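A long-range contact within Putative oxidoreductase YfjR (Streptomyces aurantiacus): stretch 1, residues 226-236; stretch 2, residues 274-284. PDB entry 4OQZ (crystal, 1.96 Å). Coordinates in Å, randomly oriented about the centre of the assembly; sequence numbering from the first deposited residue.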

# COMPACT_ATOMS: atom_id res chain seq x y z
N ASN A 226 -22.25 5.53 0.86
CA ASN A 226 -21.95 6.71 0.07
C ASN A 226 -20.72 6.46 -0.81
O ASN A 226 -19.63 6.24 -0.28
N HIS A 227 -20.89 6.50 -2.14
CA HIS A 227 -19.82 6.32 -3.14
C HIS A 227 -19.96 7.45 -4.16
O HIS A 227 -20.00 7.19 -5.36
N ALA A 228 -20.03 8.71 -3.69
CA ALA A 228 -20.36 9.93 -4.45
C ALA A 228 -19.55 10.35 -5.70
O ALA A 228 -19.52 9.64 -6.69
N GLY A 229 -19.04 11.57 -5.68
CA GLY A 229 -18.30 12.18 -6.78
C GLY A 229 -17.80 13.51 -6.26
O GLY A 229 -17.08 14.24 -6.95
N ASP A 230 -18.20 13.78 -5.00
CA ASP A 230 -17.94 14.94 -4.17
C ASP A 230 -16.46 15.34 -4.21
O ASP A 230 -16.15 16.47 -4.60
N VAL A 231 -15.55 14.41 -3.83
CA VAL A 231 -14.11 14.67 -3.83
C VAL A 231 -13.40 13.93 -4.98
O VAL A 231 -12.38 14.41 -5.46
N ASP A 232 -13.97 12.81 -5.47
CA ASP A 232 -13.32 12.07 -6.55
C ASP A 232 -14.28 11.39 -7.53
O ASP A 232 -15.39 11.01 -7.15
N ARG A 233 -13.79 11.14 -8.77
CA ARG A 233 -14.52 10.44 -9.81
C ARG A 233 -13.70 9.24 -10.32
O ARG A 233 -12.50 9.39 -10.58
N LEU A 234 -14.36 8.05 -10.47
CA LEU A 234 -13.74 6.79 -10.92
C LEU A 234 -13.03 6.92 -12.28
O LEU A 234 -11.96 6.34 -12.48
N SER A 235 -13.64 7.68 -13.21
CA SER A 235 -13.16 7.96 -14.57
C SER A 235 -11.78 8.63 -14.55
O SER A 235 -10.97 8.33 -15.43
N MET A 236 -11.52 9.50 -13.56
CA MET A 236 -10.23 10.16 -13.40
C MET A 236 -9.20 9.17 -12.84
O MET A 236 -8.02 9.31 -13.12
N GLY A 274 -19.51 2.38 -11.12
CA GLY A 274 -19.77 3.42 -12.10
C GLY A 274 -18.95 4.66 -11.87
O GLY A 274 -18.37 4.80 -10.80
N ALA A 275 -18.92 5.61 -12.84
CA ALA A 275 -18.16 6.86 -12.67
C ALA A 275 -18.76 7.81 -11.60
O ALA A 275 -19.16 8.96 -11.83
N ASP A 276 -18.83 7.24 -10.39
CA ASP A 276 -19.15 7.84 -9.12
C ASP A 276 -17.74 7.87 -8.45
O ASP A 276 -16.80 8.27 -9.11
N SER A 277 -17.60 7.43 -7.19
CA SER A 277 -16.29 7.41 -6.53
C SER A 277 -15.54 6.16 -6.91
O SER A 277 -16.15 5.12 -7.13
N PHE A 278 -14.19 6.24 -6.91
CA PHE A 278 -13.36 5.06 -7.17
C PHE A 278 -13.58 3.94 -6.12
O PHE A 278 -13.23 2.79 -6.35
N SER A 279 -14.24 4.27 -5.01
CA SER A 279 -14.66 3.34 -3.97
C SER A 279 -15.79 2.42 -4.49
O SER A 279 -15.98 1.31 -3.99
N SER A 280 -16.55 2.89 -5.52
CA SER A 280 -17.66 2.13 -6.08
C SER A 280 -17.30 0.71 -6.52
O SER A 280 -18.16 -0.15 -6.50
N VAL A 281 -16.03 0.43 -6.83
CA VAL A 281 -15.65 -0.93 -7.22
C VAL A 281 -15.89 -1.99 -6.13
O VAL A 281 -16.08 -3.15 -6.47
N ILE A 282 -15.92 -1.60 -4.84
CA ILE A 282 -16.20 -2.53 -3.72
C ILE A 282 -17.47 -3.36 -3.99
O ILE A 282 -17.45 -4.58 -3.79
N LYS A 283 -18.56 -2.71 -4.45
CA LYS A 283 -19.83 -3.39 -4.75
C LYS A 283 -19.74 -4.49 -5.82
O LYS A 283 -20.59 -5.38 -5.86
N LEU A 284 -18.63 -4.50 -6.60
CA LEU A 284 -18.34 -5.56 -7.57
C LEU A 284 -17.46 -6.64 -6.94
O LEU A 284 -17.44 -7.76 -7.45

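The two stretches, at least 40 residues apart in sequence wherever they touch, bury 681 Å² between them, and three residues of the first stretch, His227, Asp232 and Leu234, account for most of its share.

Asp232 supplies the polar centre. Its CA-to-CB bond points sideways to the second stretch, but with chi1 at 85° (p) and chi2 at -86° the carboxylate comes nearer and meets two donors at once. Asp232 OD1 accepts a hydrogen bond from Ser277 OG at 2.8 Å, and Asp232 OD2 accepts one from Phe278 N at 2.9 Å, almost straight at 177°. Ser277 adopts chi1 t (177°), which places its hydroxyl within reach of this carboxylate; the same Ser277 OG receives a weak hydrogen bond from Ser279 N at 3.3 Å, so the turn and the aspartate share one hydroxyl. Phe278, with chi1 at 90° (p), brings the edge of its ring to the acid, Phe278 CD2 lying 3.2 Å from Asp232 OD2 near the ring plane. The backbone Asp232 O, in contrast, is buried without a partner.

The CA-to-CB bond of Leu234 points toward the second stretch, and the side chain is in the t, p conformation (chi1 177°, chi2 64°). Its two methyls diverge: Leu234 CD1 packs 3.9 Å from Phe278 CB and 4.3 Å from Val281 CG2, whereas Leu234 CD2 lies 3.4 Å from Gly274 O. Next to this packing, Leu234 N donates a hydrogen bond to Asp276 O at 2.8 Å, and the same oxygen receives a CA-H...O contact from Arg233 CA at 3.2 Å. At the N-cap position, the CA-to-CB bond of Arg233 points away overall, though Arg233 CB still lies 4.1 Å from Asp276 O, and Arg233 NE makes a weak hydrogen bond to Met236 SD at 3.1 Å. Beyond Leu234, Ser235 CB approaches Ala275 CB at 4.2 Å.

At the other side of Asp232 in sequence, the CA-to-CB bond of His227 also points toward the second stretch. Chi1 m (-70°) and chi2 of 110° lay the imidazole along the 279-283 segment: His227 CD2 sits 3.2 Å from Ser279 OG, which lies at the ring edge, and 3.6 Å from Ser280 N, while His227 ND1 is 4.1 Å from Lys283 CD. Lys283 curls back, with chi2 and chi3 both between wells, so that Lys283 NZ donates to Ser280 OG at 2.7 Å. The main chain anchors the histidine as well, Ser277 N donating to His227 O at 3.0 Å.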

# COMPACT_ATOMS: atom_id res chain seq x y z
CB ASN A 226 -21.72 7.91 1.02
CG ASN A 226 -21.52 9.25 0.34
OD1 ASN A 226 -21.63 9.39 -0.88
ND2 ASN A 226 -21.22 10.28 1.14
CB HIS A 227 -20.01 4.95 -3.84
CG HIS A 227 -19.73 3.76 -2.97
ND1 HIS A 227 -20.75 2.92 -2.55
CD2 HIS A 227 -18.55 3.27 -2.51
CE1 HIS A 227 -20.17 1.97 -1.83
NE2 HIS A 227 -18.84 2.14 -1.79
CB ALA A 228 -20.61 11.10 -3.50
CB ASP A 230 -18.39 14.63 -2.73
CG ASP A 230 -18.55 15.82 -1.80
OD1 ASP A 230 -18.80 16.94 -2.31
OD2 ASP A 230 -18.52 15.61 -0.57
CB VAL A 231 -13.41 14.46 -2.45
CG1 VAL A 231 -12.05 15.16 -2.42
CG2 VAL A 231 -14.28 14.95 -1.29
CB ASP A 232 -12.30 11.05 -5.99
CG ASP A 232 -12.90 9.71 -5.60
OD1 ASP A 232 -13.41 9.59 -4.45
OD2 ASP A 232 -12.97 8.81 -6.47
CB ARG A 233 -14.92 11.41 -10.95
CG ARG A 233 -15.88 12.53 -10.50
CD ARG A 233 -15.39 13.95 -10.83
NE ARG A 233 -14.22 14.39 -10.05
CZ ARG A 233 -14.24 15.32 -9.10
NH1 ARG A 233 -15.38 15.92 -8.77
NH2 ARG A 233 -13.13 15.67 -8.47
CB LEU A 234 -14.76 5.63 -10.91
CG LEU A 234 -14.29 4.25 -11.43
CD1 LEU A 234 -13.18 3.66 -10.57
CD2 LEU A 234 -15.43 3.29 -11.54
CB SER A 235 -14.16 8.85 -15.29
OG SER A 235 -14.39 10.06 -14.58
CB MET A 236 -10.31 11.38 -12.48
CG MET A 236 -11.42 12.34 -12.82
SD MET A 236 -11.58 13.69 -11.61
CE MET A 236 -11.03 12.88 -10.01
CB ALA A 275 -17.93 7.56 -14.00
CB ASP A 276 -20.15 6.97 -8.36
CG ASP A 276 -21.56 7.21 -8.80
OD1 ASP A 276 -22.03 6.49 -9.69
OD2 ASP A 276 -22.20 8.16 -8.26
CB SER A 277 -16.42 7.48 -5.01
OG SER A 277 -15.13 7.40 -4.39
CB PHE A 278 -11.89 5.47 -7.39
CG PHE A 278 -11.00 5.53 -6.17
CD1 PHE A 278 -9.88 4.72 -6.07
CD2 PHE A 278 -11.24 6.46 -5.17
CE1 PHE A 278 -9.04 4.80 -4.97
CE2 PHE A 278 -10.42 6.52 -4.04
CZ PHE A 278 -9.30 5.71 -3.96
CB SER A 279 -15.17 4.12 -2.76
OG SER A 279 -15.48 3.25 -1.68
CB SER A 280 -18.36 2.89 -7.19
OG SER A 280 -19.38 2.10 -7.78
CB VAL A 281 -14.31 -1.07 -7.98
CG1 VAL A 281 -14.55 -1.52 -9.41
CG2 VAL A 281 -13.49 0.21 -7.94
CB ILE A 282 -16.27 -1.81 -2.34
CG1 ILE A 282 -14.90 -1.25 -1.92
CG2 ILE A 282 -16.80 -2.76 -1.24
CD1 ILE A 282 -14.96 -0.24 -0.86
CB LYS A 283 -21.06 -2.45 -4.88
CG LYS A 283 -20.90 -1.21 -5.75
CD LYS A 283 -21.68 -0.02 -5.21
CE LYS A 283 -22.61 0.59 -6.23
NZ LYS A 283 -21.96 1.67 -7.04
CB LEU A 284 -17.64 -5.00 -8.82
CG LEU A 284 -18.47 -4.13 -9.74
CD1 LEU A 284 -17.58 -3.43 -10.70
CD2 LEU A 284 -19.53 -4.95 -10.52